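Phosphoribosyl-glycinamide (GAR) synthetase (Cryptococcus neoformans var. grubii serotype A, PDB 7LVO) catalyses, through this N-terminal half of a bifunctional enzyme, the ATP-dependent ligation of glycine to phosphoribosylamine, the second step of de novo purine synthesis. Local coordinates at residues S188-S193 with D228-E233. Numbering follows the deposited sequence.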
loop_
_atom_site.group_PDB
_atom_site.type_symbol
_atom_site.label_atom_id
_atom_site.label_comp_id
_atom_site.label_asym_id
_atom_site.label_seq_id
_atom_site.Cartn_x
_atom_site.Cartn_y
_atom_site.Cartn_z
ATOM N N SER A 188 -14.526 -21.020 1.845
ATOM C CA SER A 188 -14.647 -20.031 0.788
ATOM C C SER A 188 -14.360 -18.643 1.342
ATOM O O SER A 188 -14.478 -18.393 2.545
ATOM C CB SER A 188 -16.049 -20.056 0.156
ATOM O OG SER A 188 -16.331 -21.321 -0.415
ATOM N N VAL A 189 -13.975 -17.740 0.442
ATOM C CA VAL A 189 -13.733 -16.340 0.764
ATOM C C VAL A 189 -14.647 -15.497 -0.112
ATOM O O VAL A 189 -14.642 -15.638 -1.340
ATOM C CB VAL A 189 -12.260 -15.950 0.549
ATOM C CG1 VAL A 189 -12.018 -14.526 1.017
ATOM C CG2 VAL A 189 -11.338 -16.924 1.272
ATOM N N ILE A 190 -15.430 -14.626 0.518
ATOM C CA ILE A 190 -16.384 -13.766 -0.173
ATOM C C ILE A 190 -15.831 -12.349 -0.152
ATOM O O ILE A 190 -15.693 -11.746 0.920
ATOM C CB ILE A 190 -17.775 -13.828 0.475
ATOM C CG1 ILE A 190 -18.302 -15.264 0.456
ATOM C CG2 ILE A 190 -18.738 -12.886 -0.237
ATOM C CD1 ILE A 190 -19.652 -15.431 1.130
ATOM N N LYS A 191 -15.519 -11.821 -1.333
ATOM C CA LYS A 191 -14.920 -10.503 -1.473
ATOM C C LYS A 191 -15.820 -9.599 -2.302
ATOM O O LYS A 191 -16.337 -10.008 -3.345
ATOM C CB LYS A 191 -13.542 -10.590 -2.136
ATOM C CG LYS A 191 -12.515 -11.400 -1.360
ATOM C CD LYS A 191 -11.172 -11.382 -2.068
ATOM C CE LYS A 191 -10.118 -12.146 -1.286
ATOM N NZ LYS A 191 -8.796 -12.106 -1.980
ATOM N N ALA A 192 -16.002 -8.369 -1.833
ATOM C CA ALA A 192 -16.692 -7.349 -2.614
ATOM C C ALA A 192 -15.734 -6.783 -3.655
ATOM O O ALA A 192 -14.636 -6.329 -3.316
ATOM C CB ALA A 192 -17.210 -6.238 -1.704
ATOM N N SER A 193 -16.147 -6.822 -4.925
ATOM C CA SER A 193 -15.266 -6.393 -6.006
ATOM C C SER A 193 -14.794 -4.959 -5.796
ATOM O O SER A 193 -13.600 -4.662 -5.920
ATOM C CB SER A 193 -15.981 -6.531 -7.349
ATOM O OG SER A 193 -17.119 -5.688 -7.404
ATOM N N ASP A 228 -21.728 -4.508 -5.928
ATOM C CA ASP A 228 -22.412 -4.748 -7.196
ATOM C C ASP A 228 -21.909 -6.020 -7.862
ATOM O O ASP A 228 -22.650 -6.667 -8.613
ATOM C CB ASP A 228 -22.230 -3.548 -8.127
ATOM C CG ASP A 228 -22.914 -2.298 -7.609
ATOM O OD1 ASP A 228 -23.496 -2.353 -6.504
ATOM O OD2 ASP A 228 -22.871 -1.261 -8.304
ATOM N N GLU A 229 -20.654 -6.388 -7.611
ATOM C CA GLU A 229 -20.095 -7.665 -8.027
ATOM C C GLU A 229 -19.365 -8.274 -6.838
ATOM O O GLU A 229 -18.854 -7.557 -5.969
ATOM C CB GLU A 229 -19.147 -7.510 -9.218
ATOM C CG GLU A 229 -19.835 -7.040 -10.490
ATOM C CD GLU A 229 -18.855 -6.751 -11.614
ATOM O OE1 GLU A 229 -17.641 -6.657 -11.337
ATOM O OE2 GLU A 229 -19.299 -6.619 -12.776
ATOM N N VAL A 230 -19.321 -9.604 -6.799
ATOM C CA VAL A 230 -18.735 -10.336 -5.686
ATOM C C VAL A 230 -17.854 -11.450 -6.233
ATOM O O VAL A 230 -18.199 -12.096 -7.231
ATOM C CB VAL A 230 -19.824 -10.908 -4.751
ATOM C CG1 VAL A 230 -20.703 -11.900 -5.495
ATOM C CG2 VAL A 230 -19.190 -11.563 -3.531
ATOM N N VAL A 231 -16.719 -11.672 -5.577
ATOM C CA VAL A 231 -15.796 -12.744 -5.921
ATOM C C VAL A 231 -15.860 -13.798 -4.824
ATOM O O VAL A 231 -15.718 -13.479 -3.637
ATOM C CB VAL A 231 -14.359 -12.218 -6.087
ATOM C CG1 VAL A 231 -13.380 -13.380 -6.180
ATOM C CG2 VAL A 231 -14.252 -11.324 -7.310
ATOM N N VAL A 232 -16.073 -15.050 -5.221
ATOM C CA VAL A 232 -16.056 -16.193 -4.318
ATOM C C VAL A 232 -14.879 -17.065 -4.726
ATOM O O VAL A 232 -14.857 -17.601 -5.842
ATOM C CB VAL A 232 -17.373 -16.982 -4.368
ATOM C CG1 VAL A 232 -17.339 -18.136 -3.385
ATOM C CG2 VAL A 232 -18.554 -16.062 -4.086
ATOM N N GLU A 233 -13.905 -17.208 -3.827
ATOM C CA GLU A 233 -12.678 -17.925 -4.148
ATOM C C GLU A 233 -12.273 -18.815 -2.986
ATOM O O GLU A 233 -12.738 -18.653 -1.855
ATOM C CB GLU A 233 -11.538 -16.957 -4.489
ATOM C CG GLU A 233 -11.137 -16.051 -3.350
ATOM C CD GLU A 233 -10.018 -15.099 -3.730
ATOM O OE1 GLU A 233 -9.979 -14.675 -4.900
ATOM O OE2 GLU A 233 -9.183 -14.785 -2.854
#
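V189 and E233 form a hydrogen-bonded pair near the start of strand 188-192, which runs antiparallel to strand 229-233: V189 N donates to E233 O over 2.8 Å, and E233 N returns the bond to V189 O. On the other face of the sheet, I190 has CG2 anti to its backbone N, and this methyl meets CG2 of V230 at 3.6 Å, diagonally across the strands, V232 being its direct non-hydrogen-bonded partner. Helix 207-218 covers this apolar side, with A210, A213 and L214 against I190 and M218 against V230.

K191 pairs with V231 through two backbone bonds of 2.8 Å, K191 N to V231 O and V231 N to K191 O. Its side chain crosses that of E233, extended beyond CG, and brings NZ to 2.8 Å from E233 OE2. The ammonium meets this oxygen from above the carboxylate plane, 47° out of it. The other oxygen, OE1, pairs with K150 of helix 146-155, so the buried carboxylate is held between two lysines.

Past A192, the backbone N of S193 donates to E229 O over 3.0 Å, from above the carbonyl plane. S193 OG, placed between its own N and carbonyl carbon (chi1 63°), has both E229 O, at 2.9 Å, and A226 O within hydrogen-bonding reach. The carboxylate of E229 turns to helix 146-155, where OE1 bonds to S147 OG. The strands are the central pair of a four-stranded antiparallel sheet within the ATP-grasp domain, with helix 207-218 on one face and helix 146-155 against K191 and V231 on the other; both belong to the predicted ATP site, and the K191 side chain lies about 5 Å from that of E331, a predicted magnesium ligand.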